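Local coordinates for protein phosphoserine aminotransferase SerC (Cytophaga hutchinsonii ATCC 33406, PDB 3FFR) that probably transfers an amino group from glutamate to 3-phosphohydroxypyruvate to make phosphoserine in serine biosynthesis, using pyridoxal phosphate as cofactor, at residues 51-56 with 62-67. Residues are numbered along the deposited sequence; the frame is centred on the assembly and turned at random.
Sequences NLKTLL and YEVLFL. With P33 (3,6,9,12,15,18-hexaoxaicosane-1,20-diol), chain K.
Two donors grip Glu63 OE2: the ammonium group of Lys53, whose NZ stands 2.8 Å from OE2 in a salt bridge, and the backbone N of Val64, whose hydrogen bond to the same oxygen, 2.9 Å from N to OE2, is nearly straight (169° at the hydrogen). Lys53 uses the syn side of the carboxylate and Val64 N the anti side, both tilted onto one face of its plane. The glutamate starts out pointing away from helix 39-55, with CG anti to its own backbone N (chi1 -172°), but a bend at chi2 (60°) folds the carboxylate back toward the lysine. Lys53, by contrast, runs extended beyond CG to reach from helix to strand, its methylene CE lying 3.9 Å from Val64 CG2. A water that accepts from Lys53 NZ and donates to Tyr62 O ties the ammonium to the strand a second time, while a polyether molecule, probably from the crystallisation liquor, donates a weak hydrogen bond from O1 to Glu63 OE1. A glutamine in place of Glu63 would probably leave the Lys53 ammonium without its countercharge, weakening the polar tie between helix and strand. Deeper in, the contact turns apolar: Leu52 CD1 meets Val64 CG1 at 4.0 Å, the two side chains crossing at about a right angle, and the same methyl approaches Phe66 CE1 obliquely at 4.2 Å. Tyr45 meets the Phe66 ring edge-to-face, and Leu252 of helix 246-262 also packs on Leu52. A short connection carries the chain from helix 39-55 into strand 62-67, an outermost strand of the seven-stranded mixed sheet in this chain, giving the helix-on-sheet layering characteristic of the large domain of fold-type I pyridoxal-phosphate enzymes, which include the class-V aminotransferases.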
ATOM      1  N   ASN A  51      19.138   7.704   0.787  1.00 29.59           N
ATOM      2  CA  ASN A  51      19.555   7.653  -0.638  1.00 28.88           C
ATOM      3  C   ASN A  51      18.723   8.608  -1.475  1.00 29.02           C
ATOM      4  O   ASN A  51      19.220   9.216  -2.401  1.00 27.36           O
ATOM      5  CB  ASN A  51      19.488   6.247  -1.245  1.00 28.93           C
ATOM      6  CG  ASN A  51      20.629   5.342  -0.784  1.00 32.82           C
ATOM      7  OD1 ASN A  51      21.548   5.782  -0.057  1.00 27.86           O
ATOM      8  ND2 ASN A  51      20.570   4.050  -1.192  1.00 26.88           N
ATOM      9  N   LEU A  52      17.442   8.749  -1.134  1.00 28.19           N
ATOM     10  CA  LEU A  52      16.585   9.691  -1.861  1.00 27.07           C
ATOM     11  C   LEU A  52      17.055  11.121  -1.586  1.00 27.91           C
ATOM     12  O   LEU A  52      17.070  11.965  -2.489  1.00 28.24           O
ATOM     13  CB  LEU A  52      15.105   9.534  -1.509  1.00 27.62           C
ATOM     14  CG  LEU A  52      14.407   8.324  -2.127  1.00 28.12           C
ATOM     15  CD1 LEU A  52      13.038   8.089  -1.438  1.00 27.11           C
ATOM     16  CD2 LEU A  52      14.223   8.518  -3.652  1.00 29.48           C
ATOM     17  N   LYS A  53      17.410  11.385  -0.338  1.00 26.34           N
ATOM     18  CA  LYS A  53      17.849  12.757   0.019  1.00 26.46           C
ATOM     19  C   LYS A  53      19.130  13.088  -0.737  1.00 27.62           C
ATOM     20  O   LYS A  53      19.358  14.218  -1.176  1.00 27.99           O
ATOM     21  CB  LYS A  53      18.036  12.909   1.522  1.00 27.94           C
ATOM     22  CG  LYS A  53      16.730  12.827   2.286  1.00 27.50           C
ATOM     23  CD  LYS A  53      16.887  12.742   3.809  1.00 29.47           C
ATOM     24  CE  LYS A  53      15.545  12.602   4.475  1.00 28.02           C
ATOM     25  NZ  LYS A  53      15.606  12.532   5.972  1.00 28.41           N
ATOM     26  N   THR A  54      19.971  12.082  -0.891  1.00 27.20           N
ATOM     27  CA  THR A  54      21.255  12.305  -1.584  1.00 26.83           C
ATOM     28  C   THR A  54      21.012  12.471  -3.098  1.00 27.51           C
ATOM     29  O   THR A  54      21.459  13.442  -3.755  1.00 28.80           O
ATOM     30  CB  THR A  54      22.227  11.143  -1.318  1.00 29.89           C
ATOM     31  OG1 THR A  54      22.454  11.022   0.090  1.00 27.60           O
ATOM     32  CG2 THR A  54      23.558  11.380  -2.021  1.00 27.90           C
ATOM     33  N   LEU A  55      20.249  11.542  -3.640  1.00 28.29           N
ATOM     34  CA  LEU A  55      20.016  11.533  -5.099  1.00 27.55           C
ATOM     35  C   LEU A  55      19.319  12.788  -5.581  1.00 27.66           C
ATOM     36  O   LEU A  55      19.598  13.301  -6.674  1.00 28.46           O
ATOM     37  CB  LEU A  55      19.172  10.330  -5.489  1.00 28.28           C
ATOM     38  CG  LEU A  55      18.914  10.125  -6.984  1.00 28.43           C
ATOM     39  CD1 LEU A  55      20.199   9.676  -7.631  1.00 26.04           C
ATOM     40  CD2 LEU A  55      17.763   9.085  -7.191  1.00 31.45           C
ATOM     41  N   LEU A  56      18.369  13.235  -4.771  1.00 28.66           N
ATOM     42  CA  LEU A  56      17.534  14.389  -5.108  1.00 26.95           C
ATOM     43  C   LEU A  56      18.061  15.694  -4.534  1.00 29.38           C
ATOM     44  O   LEU A  56      17.496  16.762  -4.729  1.00 29.14           O
ATOM     45  CB  LEU A  56      16.090  14.148  -4.680  1.00 28.32           C
ATOM     46  CG  LEU A  56      15.419  12.958  -5.387  1.00 28.77           C
ATOM     47  CD1 LEU A  56      13.956  12.767  -4.843  1.00 29.91           C
ATOM     48  CD2 LEU A  56      15.467  13.100  -6.930  1.00 29.25           C
ATOM     49  N   TYR A  62      13.546  19.574   4.440  1.00 28.00           N
ATOM     50  CA  TYR A  62      12.677  18.559   3.822  1.00 28.27           C
ATOM     51  C   TYR A  62      12.771  17.197   4.499  1.00 28.57           C
ATOM     52  O   TYR A  62      13.829  16.781   4.979  1.00 29.09           O
ATOM     53  CB  TYR A  62      13.020  18.363   2.342  1.00 27.30           C
ATOM     54  CG  TYR A  62      12.398  19.381   1.416  1.00 25.51           C
ATOM     55  CD1 TYR A  62      12.933  20.658   1.271  1.00 29.39           C
ATOM     56  CD2 TYR A  62      11.271  19.067   0.672  1.00 25.88           C
ATOM     57  CE1 TYR A  62      12.343  21.579   0.390  1.00 28.10           C
ATOM     58  CE2 TYR A  62      10.702  19.961  -0.216  1.00 28.85           C
ATOM     59  CZ  TYR A  62      11.211  21.204  -0.343  1.00 28.34           C
ATOM     60  OH  TYR A  62      10.620  22.064  -1.248  1.00 28.09           O
ATOM     61  N   GLU A  63      11.649  16.492   4.457  1.00 27.38           N
ATOM     62  CA  GLU A  63      11.553  15.108   4.938  1.00 28.44           C
ATOM     63  C   GLU A  63      10.966  14.202   3.844  1.00 29.80           C
ATOM     64  O   GLU A  63      10.350  14.665   2.885  1.00 27.46           O
ATOM     65  CB  GLU A  63      10.716  15.024   6.200  1.00 28.71           C
ATOM     66  CG  GLU A  63      10.787  13.633   6.780  1.00 38.58           C
ATOM     67  CD  GLU A  63      12.207  13.235   7.130  1.00 44.25           C
ATOM     68  OE1 GLU A  63      12.674  13.760   8.177  1.00 37.64           O
ATOM     69  OE2 GLU A  63      12.825  12.414   6.381  1.00 28.31           O
ATOM     70  N   VAL A  64      11.211  12.912   4.008  1.00 28.24           N
ATOM     71  CA  VAL A  64      10.742  11.900   3.088  1.00 25.94           C
ATOM     72  C   VAL A  64       9.771  11.025   3.858  1.00 26.30           C
ATOM     73  O   VAL A  64      10.131  10.521   4.921  1.00 26.49           O
ATOM     74  CB  VAL A  64      11.915  11.005   2.595  1.00 26.85           C
ATOM     75  CG1 VAL A  64      11.396   9.765   1.838  1.00 27.04           C
ATOM     76  CG2 VAL A  64      12.888  11.761   1.722  1.00 26.38           C
ATOM     77  N   LEU A  65       8.564  10.843   3.321  1.00 27.78           N
ATOM     78  CA  LEU A  65       7.541   9.977   3.913  1.00 25.72           C
ATOM     79  C   LEU A  65       7.085   8.912   2.925  1.00 27.40           C
ATOM     80  O   LEU A  65       6.943   9.158   1.730  1.00 27.50           O
ATOM     81  CB  LEU A  65       6.299  10.757   4.401  1.00 26.68           C
ATOM     82  CG  LEU A  65       6.606  11.884   5.400  1.00 27.38           C
ATOM     83  CD1 LEU A  65       5.264  12.597   5.737  1.00 26.06           C
ATOM     84  CD2 LEU A  65       7.318  11.360   6.686  1.00 26.86           C
ATOM     85  N   PHE A  66       6.885   7.717   3.462  1.00 25.57           N
ATOM     86  CA  PHE A  66       6.401   6.593   2.677  1.00 25.54           C
ATOM     87  C   PHE A  66       4.916   6.270   2.904  1.00 27.21           C
ATOM     88  O   PHE A  66       4.443   6.142   4.042  1.00 27.63           O
ATOM     89  CB  PHE A  66       7.206   5.330   2.943  1.00 25.41           C
ATOM     90  CG  PHE A  66       8.670   5.456   2.618  1.00 27.12           C
ATOM     91  CD1 PHE A  66       9.108   5.766   1.333  1.00 28.07           C
ATOM     92  CD2 PHE A  66       9.613   5.287   3.601  1.00 30.33           C
ATOM     93  CE1 PHE A  66      10.463   5.876   1.044  1.00 29.13           C
ATOM     94  CE2 PHE A  66      10.974   5.395   3.313  1.00 28.12           C
ATOM     95  CZ  PHE A  66      11.394   5.703   2.048  1.00 28.46           C
ATOM     96  N   LEU A  67       4.215   6.170   1.778  1.00 27.11           N
ATOM     97  CA  LEU A  67       2.779   5.846   1.717  1.00 25.32           C
ATOM     98  C   LEU A  67       2.537   4.706   0.717  1.00 26.44           C
ATOM     99  O   LEU A  67       3.486   4.106   0.192  1.00 27.26           O
ATOM    100  CB  LEU A  67       1.907   7.062   1.424  1.00 25.04           C
ATOM    101  CG  LEU A  67       2.057   8.227   2.422  1.00 26.70           C
ATOM    102  CD1 LEU A  67       3.284   9.096   2.167  1.00 23.04           C
ATOM    103  CD2 LEU A  67       0.755   9.109   2.455  1.00 24.55           C
TER
HETATM  104  O4  P33 K 371      11.447  20.101   8.241  1.00 64.40           O
HETATM  105  C3  P33 K 371      11.748  18.850   8.872  1.00 62.33           C
HETATM  106  C2  P33 K 371      13.039  18.194   8.383  1.00 54.00           C
HETATM  107  O1  P33 K 371      13.011  16.805   8.801  1.00 57.45           O
HETATM  108  O   HOH W   1      15.778  15.351   6.342  1.00 50.93           O